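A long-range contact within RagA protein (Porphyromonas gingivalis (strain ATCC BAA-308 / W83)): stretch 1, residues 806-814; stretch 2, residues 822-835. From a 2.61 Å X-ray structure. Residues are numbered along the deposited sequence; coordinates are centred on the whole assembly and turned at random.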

# COMPACT_ATOMS: atom_id res chain seq x y z
N GLY A 806 43.22 -0.24 43.88
CA GLY A 806 42.68 -0.68 42.62
C GLY A 806 41.53 0.13 42.08
O GLY A 806 40.91 -0.28 41.10
N LYS A 807 41.23 1.29 42.67
CA LYS A 807 40.09 2.07 42.24
C LYS A 807 40.49 3.02 41.12
O LYS A 807 41.63 3.46 41.02
CB LYS A 807 39.52 2.87 43.41
CG LYS A 807 38.86 2.01 44.49
CD LYS A 807 38.22 2.88 45.58
CE LYS A 807 37.27 2.06 46.45
NZ LYS A 807 37.55 0.58 46.36
N GLN A 808 39.52 3.32 40.26
CA GLN A 808 39.74 4.28 39.20
C GLN A 808 39.83 5.70 39.76
O GLN A 808 39.29 6.02 40.82
CB GLN A 808 38.62 4.20 38.17
CG GLN A 808 38.54 2.86 37.53
CD GLN A 808 37.61 2.86 36.37
OE1 GLN A 808 36.41 2.70 36.54
NE2 GLN A 808 38.16 3.03 35.17
N LEU A 809 40.53 6.55 39.02
CA LEU A 809 40.83 7.90 39.46
C LEU A 809 40.58 8.88 38.33
O LEU A 809 40.83 8.59 37.16
CB LEU A 809 42.29 7.99 39.95
CG LEU A 809 42.58 7.39 41.33
CD1 LEU A 809 43.96 7.79 41.86
CD2 LEU A 809 41.51 7.78 42.33
N TRP A 810 40.06 10.05 38.69
CA TRP A 810 39.88 11.15 37.75
C TRP A 810 40.45 12.42 38.35
O TRP A 810 40.50 12.60 39.57
CB TRP A 810 38.39 11.35 37.39
CG TRP A 810 37.78 10.15 36.78
CD1 TRP A 810 37.66 9.87 35.45
CD2 TRP A 810 37.20 9.04 37.48
NE1 TRP A 810 37.03 8.65 35.27
CE2 TRP A 810 36.75 8.12 36.50
CE3 TRP A 810 37.03 8.72 38.83
CZ2 TRP A 810 36.13 6.91 36.84
CZ3 TRP A 810 36.41 7.53 39.17
CH2 TRP A 810 35.97 6.64 38.17
N TYR A 811 40.91 13.31 37.47
CA TYR A 811 41.35 14.61 37.93
C TYR A 811 40.15 15.49 38.23
O TYR A 811 39.10 15.40 37.58
CB TYR A 811 42.24 15.29 36.90
CG TYR A 811 43.54 14.59 36.65
CD1 TYR A 811 44.47 14.41 37.67
CD2 TYR A 811 43.85 14.09 35.37
CE1 TYR A 811 45.67 13.75 37.43
CE2 TYR A 811 45.04 13.44 35.13
CZ TYR A 811 45.95 13.27 36.15
OH TYR A 811 47.12 12.63 35.91
N VAL A 812 40.31 16.34 39.24
CA VAL A 812 39.32 17.34 39.60
C VAL A 812 39.67 18.64 38.84
O VAL A 812 40.72 19.23 39.16
CB VAL A 812 39.27 17.58 41.10
CG1 VAL A 812 38.00 18.34 41.48
CG2 VAL A 812 39.38 16.23 41.83
N PRO A 813 38.87 19.06 37.88
CA PRO A 813 39.27 20.23 37.07
C PRO A 813 39.52 21.46 37.93
O PRO A 813 38.75 21.78 38.84
CB PRO A 813 38.07 20.43 36.13
CG PRO A 813 36.97 19.59 36.70
CD PRO A 813 37.61 18.47 37.42
N GLY A 814 40.63 22.12 37.64
CA GLY A 814 41.09 23.27 38.40
C GLY A 814 41.97 22.94 39.59
O GLY A 814 43.05 23.52 39.73
N LYS A 822 48.05 17.79 39.94
CA LYS A 822 46.59 17.83 39.88
C LYS A 822 45.98 16.89 40.91
O LYS A 822 46.56 15.86 41.28
CB LYS A 822 46.12 17.45 38.48
CG LYS A 822 46.87 18.16 37.37
CD LYS A 822 46.45 17.64 36.00
CE LYS A 822 44.95 17.66 35.84
NZ LYS A 822 44.33 18.90 36.43
N VAL A 823 44.79 17.27 41.40
CA VAL A 823 44.10 16.52 42.45
C VAL A 823 43.29 15.42 41.79
O VAL A 823 42.67 15.62 40.74
CB VAL A 823 43.19 17.44 43.28
CG1 VAL A 823 42.33 16.62 44.24
CG2 VAL A 823 44.01 18.46 44.05
N THR A 824 43.30 14.24 42.41
CA THR A 824 42.55 13.10 41.92
C THR A 824 41.44 12.76 42.91
O THR A 824 41.45 13.17 44.07
CB THR A 824 43.47 11.88 41.70
OG1 THR A 824 44.01 11.41 42.94
CG2 THR A 824 44.60 12.24 40.75
N THR A 825 40.46 12.00 42.43
CA THR A 825 39.42 11.51 43.31
C THR A 825 39.01 10.11 42.86
O THR A 825 39.11 9.78 41.67
CB THR A 825 38.21 12.46 43.32
OG1 THR A 825 37.26 12.00 44.27
CG2 THR A 825 37.56 12.53 41.95
N SER A 826 38.59 9.28 43.82
CA SER A 826 37.97 8.01 43.47
C SER A 826 36.46 8.10 43.30
O SER A 826 35.88 7.27 42.59
CB SER A 826 38.30 6.95 44.52
OG SER A 826 37.25 6.82 45.47
N GLN A 827 35.80 9.08 43.93
CA GLN A 827 34.36 9.28 43.77
C GLN A 827 34.12 10.01 42.46
O GLN A 827 34.47 11.19 42.33
CB GLN A 827 33.77 10.04 44.95
CG GLN A 827 34.12 9.47 46.31
CD GLN A 827 32.99 9.61 47.32
OE1 GLN A 827 32.23 10.58 47.28
NE2 GLN A 827 32.88 8.65 48.24
N TYR A 828 33.52 9.32 41.49
CA TYR A 828 33.18 9.90 40.19
C TYR A 828 31.84 10.62 40.25
O TYR A 828 30.90 10.15 40.90
CB TYR A 828 33.13 8.81 39.11
CG TYR A 828 32.77 9.34 37.74
CD1 TYR A 828 33.73 9.95 36.95
CD2 TYR A 828 31.46 9.29 37.26
CE1 TYR A 828 33.41 10.48 35.71
CE2 TYR A 828 31.13 9.82 36.01
CZ TYR A 828 32.11 10.41 35.24
OH TYR A 828 31.83 10.94 33.99
N SER A 829 31.75 11.76 39.58
CA SER A 829 30.45 12.42 39.42
C SER A 829 30.45 13.24 38.14
O SER A 829 31.49 13.50 37.53
CB SER A 829 30.11 13.33 40.59
OG SER A 829 30.58 14.63 40.34
N ALA A 830 29.24 13.68 37.76
CA ALA A 830 29.05 14.57 36.62
C ALA A 830 30.02 15.74 36.64
O ALA A 830 30.48 16.19 35.58
CB ALA A 830 27.61 15.10 36.62
N ASP A 831 30.35 16.23 37.83
CA ASP A 831 31.05 17.50 37.97
C ASP A 831 32.50 17.42 37.55
O ASP A 831 33.12 18.47 37.32
CB ASP A 831 30.92 17.97 39.41
CG ASP A 831 29.53 17.71 39.98
OD1 ASP A 831 28.52 17.95 39.27
OD2 ASP A 831 29.44 17.27 41.14
N LEU A 832 33.07 16.22 37.41
CA LEU A 832 34.46 16.15 36.97
C LEU A 832 34.62 16.39 35.49
O LEU A 832 35.75 16.41 35.00
CB LEU A 832 35.05 14.79 37.33
CG LEU A 832 34.97 14.45 38.80
CD1 LEU A 832 35.12 12.94 38.98
CD2 LEU A 832 36.05 15.23 39.59
N GLU A 833 33.52 16.56 34.76
CA GLU A 833 33.58 16.68 33.32
C GLU A 833 33.97 18.10 32.94
O GLU A 833 33.51 19.07 33.55
CB GLU A 833 32.25 16.28 32.70
CG GLU A 833 31.89 14.83 33.01
CD GLU A 833 30.58 14.39 32.39
OE1 GLU A 833 30.10 15.06 31.45
OE2 GLU A 833 30.03 13.37 32.86
N THR A 834 34.83 18.21 31.94
CA THR A 834 35.47 19.46 31.55
C THR A 834 35.44 19.56 30.03
O THR A 834 35.33 18.56 29.33
CB THR A 834 36.92 19.51 32.05
OG1 THR A 834 37.60 20.61 31.46
CG2 THR A 834 37.64 18.24 31.65
N ARG A 835 35.52 20.79 29.52
CA ARG A 835 35.71 20.92 28.08
C ARG A 835 37.11 20.45 27.72
O ARG A 835 38.08 20.77 28.41
CB ARG A 835 35.47 22.35 27.60
CG ARG A 835 35.01 22.38 26.14
CD ARG A 835 35.43 23.61 25.34
NE ARG A 835 36.88 23.81 25.29
CZ ARG A 835 37.54 24.60 26.14
NH1 ARG A 835 38.86 24.74 26.04
NH2 ARG A 835 36.87 25.25 27.09
O HOH W 1 37.02 4.63 41.86

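Paired β-strands satisfy the polar groups of their backbones, and in RagA this contact shows how the account is settled when the pairing ends. Strand 807-812 runs antiparallel to strand 822-825, with N-to-C directions 138° apart. At the hydrogen-bonded pair, Trp 810 N donates to Thr 825 O (3.1 Å) and Thr 825 N to Trp 810 O (2.9 Å); two residues along, Val 812 N donates to Val 823 O (2.9 Å). These acceptors also receive CA-H...O contacts: Thr 824 CA lies 3.2 Å from Trp 810 O, and Tyr 811 CA 3.3 Å from Val 823 O. Beyond Thr 825 the second stretch leaves the strand, and a water takes over, donating to both Gln 808 O (2.9 Å) and Ser 826 O (3.0 Å).

Trp 810, whose NE1 is satisfied elsewhere in the structure, offers its face to Tyr 828: Tyr 828 CB sits 3.8 Å from the centroid of the six-membered ring of Trp 810, and the tyrosine edge points toward that face. Leu 832 CD1 reaches Trp 810 CB at 4.0 Å. Across the sheet, Tyr 811 carries the CE methylene of Lys 822 over its ring, 3.8 Å from the centroid, where the neighbouring ammonium polarises the C-H bonds. Val 812 CG2 meets Val 823 CG1 at 3.8 Å, a purely apolar pairing.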